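Local coordinates for hypothetical protein TTHA1785 (PDB 2EPG) that probably joins RNA ends as a manganese-dependent, GTP-using ligase of the RtcB family, at residues 73-77 and 410-414. Residues are numbered along the deposited sequence; the frame is centred on the assembly and turned at random.
Sequences MPDIH and HGAGR
D75 reaches across to the loop of H410 with one carboxylate oxygen, which meets both the histidine ring and the backbone of G411. OD1 of D75 lies 3.2 Å from CD2 of H410 and takes a weak, bent hydrogen bond from the amide N of G411, also 3.2 Å long, with an N-H...O angle of 133°. The two side chains cross at about a right angle, and the carboxylate plane is turned 51° from that of the imidazole. With CG of D75 lying between its own backbone N and carbonyl carbon (chi1 56°), the carboxylate is brought from the type I turn M73–I76 up to this loop. On its other side the H410 ring is hydrogen-bonded through ND1 to H339, a predicted GMP ligand whose ring stands steeply against it.

R414, four residues further along than H410, reaches back to the same turn. Its chain bends at chi2, and the guanidinium is laid with one face over CA of D75, offset toward the rim of the group. NH1 approaches O of P74 to 2.9 Å at an angle poor for hydrogen bonding, while NH2 is 3.4 Å from O of I76, near the guanidinium plane. P74 packs on helix 462-470 and helix 40-48.

H410 is the predicted site of GMP attachment, and H410–G413 belong to the predicted nucleotide pocket. The chemistry is therefore consistent with D75 acting as a second-shell acceptor that steadies the loop beside this predicted site, while R414 brings positive charge to the turn's carbonyls.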
HETATM    1  N   MSE A  73       2.222  12.863   3.577  1.00 31.84           N
HETATM    2  CA  MSE A  73       0.790  12.930   3.249  1.00 35.45           C
HETATM    3  C   MSE A  73      -0.056  13.494   4.401  1.00 35.01           C
HETATM    4  O   MSE A  73       0.426  13.608   5.529  1.00 35.17           O
HETATM    5  CB  MSE A  73       0.284  11.525   2.881  1.00 36.15           C
HETATM    6  CG  MSE A  73       0.908  10.974   1.618  1.00 38.00           C
HETATM    7 SE   MSE A  73       0.509  12.146   0.130  1.00 51.86          SE
HETATM    8  CE  MSE A  73       2.147  12.079  -0.831  1.00 34.89           C
ATOM      9  N   PRO A  74      -1.338  13.829   4.135  1.00 35.06           N
ATOM     10  CA  PRO A  74      -2.221  14.381   5.167  1.00 36.47           C
ATOM     11  C   PRO A  74      -2.418  13.518   6.405  1.00 38.18           C
ATOM     12  O   PRO A  74      -2.758  14.038   7.459  1.00 39.91           O
ATOM     13  CB  PRO A  74      -3.532  14.626   4.418  1.00 34.86           C
ATOM     14  CG  PRO A  74      -3.086  14.922   3.051  1.00 32.94           C
ATOM     15  CD  PRO A  74      -2.021  13.845   2.833  1.00 34.20           C
ATOM     16  N   ASP A  75      -2.210  12.211   6.297  1.00 39.75           N
ATOM     17  CA  ASP A  75      -2.382  11.345   7.469  1.00 41.98           C
ATOM     18  C   ASP A  75      -1.072  11.006   8.150  1.00 41.69           C
ATOM     19  O   ASP A  75      -0.965   9.969   8.789  1.00 43.15           O
ATOM     20  CB  ASP A  75      -3.070  10.035   7.092  1.00 44.39           C
ATOM     21  CG  ASP A  75      -2.343   9.289   5.988  1.00 46.70           C
ATOM     22  OD1 ASP A  75      -2.716   8.128   5.719  1.00 49.39           O
ATOM     23  OD2 ASP A  75      -1.412   9.866   5.379  1.00 48.06           O
ATOM     24  N   ILE A  76      -0.083  11.881   8.012  1.00 42.40           N
ATOM     25  CA  ILE A  76       1.227  11.672   8.608  1.00 41.18           C
ATOM     26  C   ILE A  76       1.188  11.557  10.121  1.00 43.57           C
ATOM     27  O   ILE A  76       0.395  12.236  10.790  1.00 42.64           O
ATOM     28  CB  ILE A  76       2.169  12.824   8.253  1.00 40.96           C
ATOM     29  CG1 ILE A  76       3.506  12.665   8.981  1.00 41.58           C
ATOM     30  CG2 ILE A  76       1.534  14.144   8.635  1.00 42.22           C
ATOM     31  CD1 ILE A  76       4.468  13.816   8.721  1.00 42.48           C
ATOM     32  N   HIS A  77       2.046  10.682  10.649  1.00 44.51           N
ATOM     33  CA  HIS A  77       2.184  10.479  12.092  1.00 46.22           C
ATOM     34  C   HIS A  77       3.474   9.757  12.469  1.00 46.11           C
ATOM     35  O   HIS A  77       4.181   9.230  11.604  1.00 43.05           O
ATOM     36  CB  HIS A  77       0.977   9.732  12.679  1.00 48.06           C
ATOM     37  CG  HIS A  77       0.636   8.461  11.973  1.00 50.22           C
ATOM     38  ND1 HIS A  77       0.545   7.250  12.626  1.00 52.27           N
ATOM     39  CD2 HIS A  77       0.302   8.219  10.682  1.00 51.16           C
ATOM     40  CE1 HIS A  77       0.167   6.318  11.770  1.00 54.02           C
ATOM     41  NE2 HIS A  77       0.013   6.880  10.583  1.00 53.53           N
ATOM     42  N   HIS A 410      -2.747   6.858   1.697  1.00 33.78           N
ATOM     43  CA  HIS A 410      -3.118   5.459   1.808  1.00 40.10           C
ATOM     44  C   HIS A 410      -4.252   5.258   2.810  1.00 41.28           C
ATOM     45  O   HIS A 410      -5.007   4.307   2.707  1.00 42.75           O
ATOM     46  CB  HIS A 410      -1.908   4.630   2.230  1.00 41.97           C
ATOM     47  CG  HIS A 410      -1.766   4.484   3.709  1.00 44.60           C
ATOM     48  ND1 HIS A 410      -1.943   3.278   4.353  1.00 47.11           N
ATOM     49  CD2 HIS A 410      -1.468   5.389   4.672  1.00 47.05           C
ATOM     50  CE1 HIS A 410      -1.754   3.447   5.652  1.00 47.96           C
ATOM     51  NE2 HIS A 410      -1.465   4.718   5.872  1.00 48.38           N
ATOM     52  N   GLY A 411      -4.367   6.150   3.785  1.00 44.17           N
ATOM     53  CA  GLY A 411      -5.415   6.002   4.782  1.00 48.55           C
ATOM     54  C   GLY A 411      -6.487   7.071   4.744  1.00 51.29           C
ATOM     55  O   GLY A 411      -6.288   8.146   4.176  1.00 51.19           O
ATOM     56  N   ALA A 412      -7.627   6.777   5.362  1.00 54.95           N
ATOM     57  CA  ALA A 412      -8.752   7.710   5.401  1.00 58.69           C
ATOM     58  C   ALA A 412      -8.956   8.346   6.779  1.00 61.59           C
ATOM     59  O   ALA A 412      -9.558   9.416   6.896  1.00 61.62           O
ATOM     60  CB  ALA A 412     -10.036   6.993   4.964  1.00 57.60           C
ATOM     61  N   GLY A 413      -8.449   7.694   7.820  1.00 64.78           N
ATOM     62  CA  GLY A 413      -8.626   8.226   9.159  1.00 68.50           C
ATOM     63  C   GLY A 413      -7.353   8.504   9.931  1.00 71.64           C
ATOM     64  O   GLY A 413      -6.343   8.913   9.357  1.00 71.32           O
ATOM     65  N   ARG A 414      -7.410   8.268  11.244  1.00 74.24           N
ATOM     66  CA  ARG A 414      -6.279   8.505  12.143  1.00 75.52           C
ATOM     67  C   ARG A 414      -6.016   7.330  13.082  1.00 75.61           C
ATOM     68  O   ARG A 414      -5.427   7.499  14.151  1.00 75.35           O
ATOM     69  CB  ARG A 414      -6.545   9.766  12.965  1.00 76.31           C
ATOM     70  CG  ARG A 414      -6.612  11.030  12.127  1.00 77.67           C
ATOM     71  CD  ARG A 414      -5.240  11.378  11.591  1.00 78.47           C
ATOM     72  NE  ARG A 414      -5.243  12.639  10.863  1.00 78.85           N
ATOM     73  CZ  ARG A 414      -4.153  13.360  10.619  1.00 79.57           C
ATOM     74  NH1 ARG A 414      -4.256  14.494   9.946  1.00 79.98           N
ATOM     75  NH2 ARG A 414      -2.963  12.957  11.053  1.00 78.83           N
TER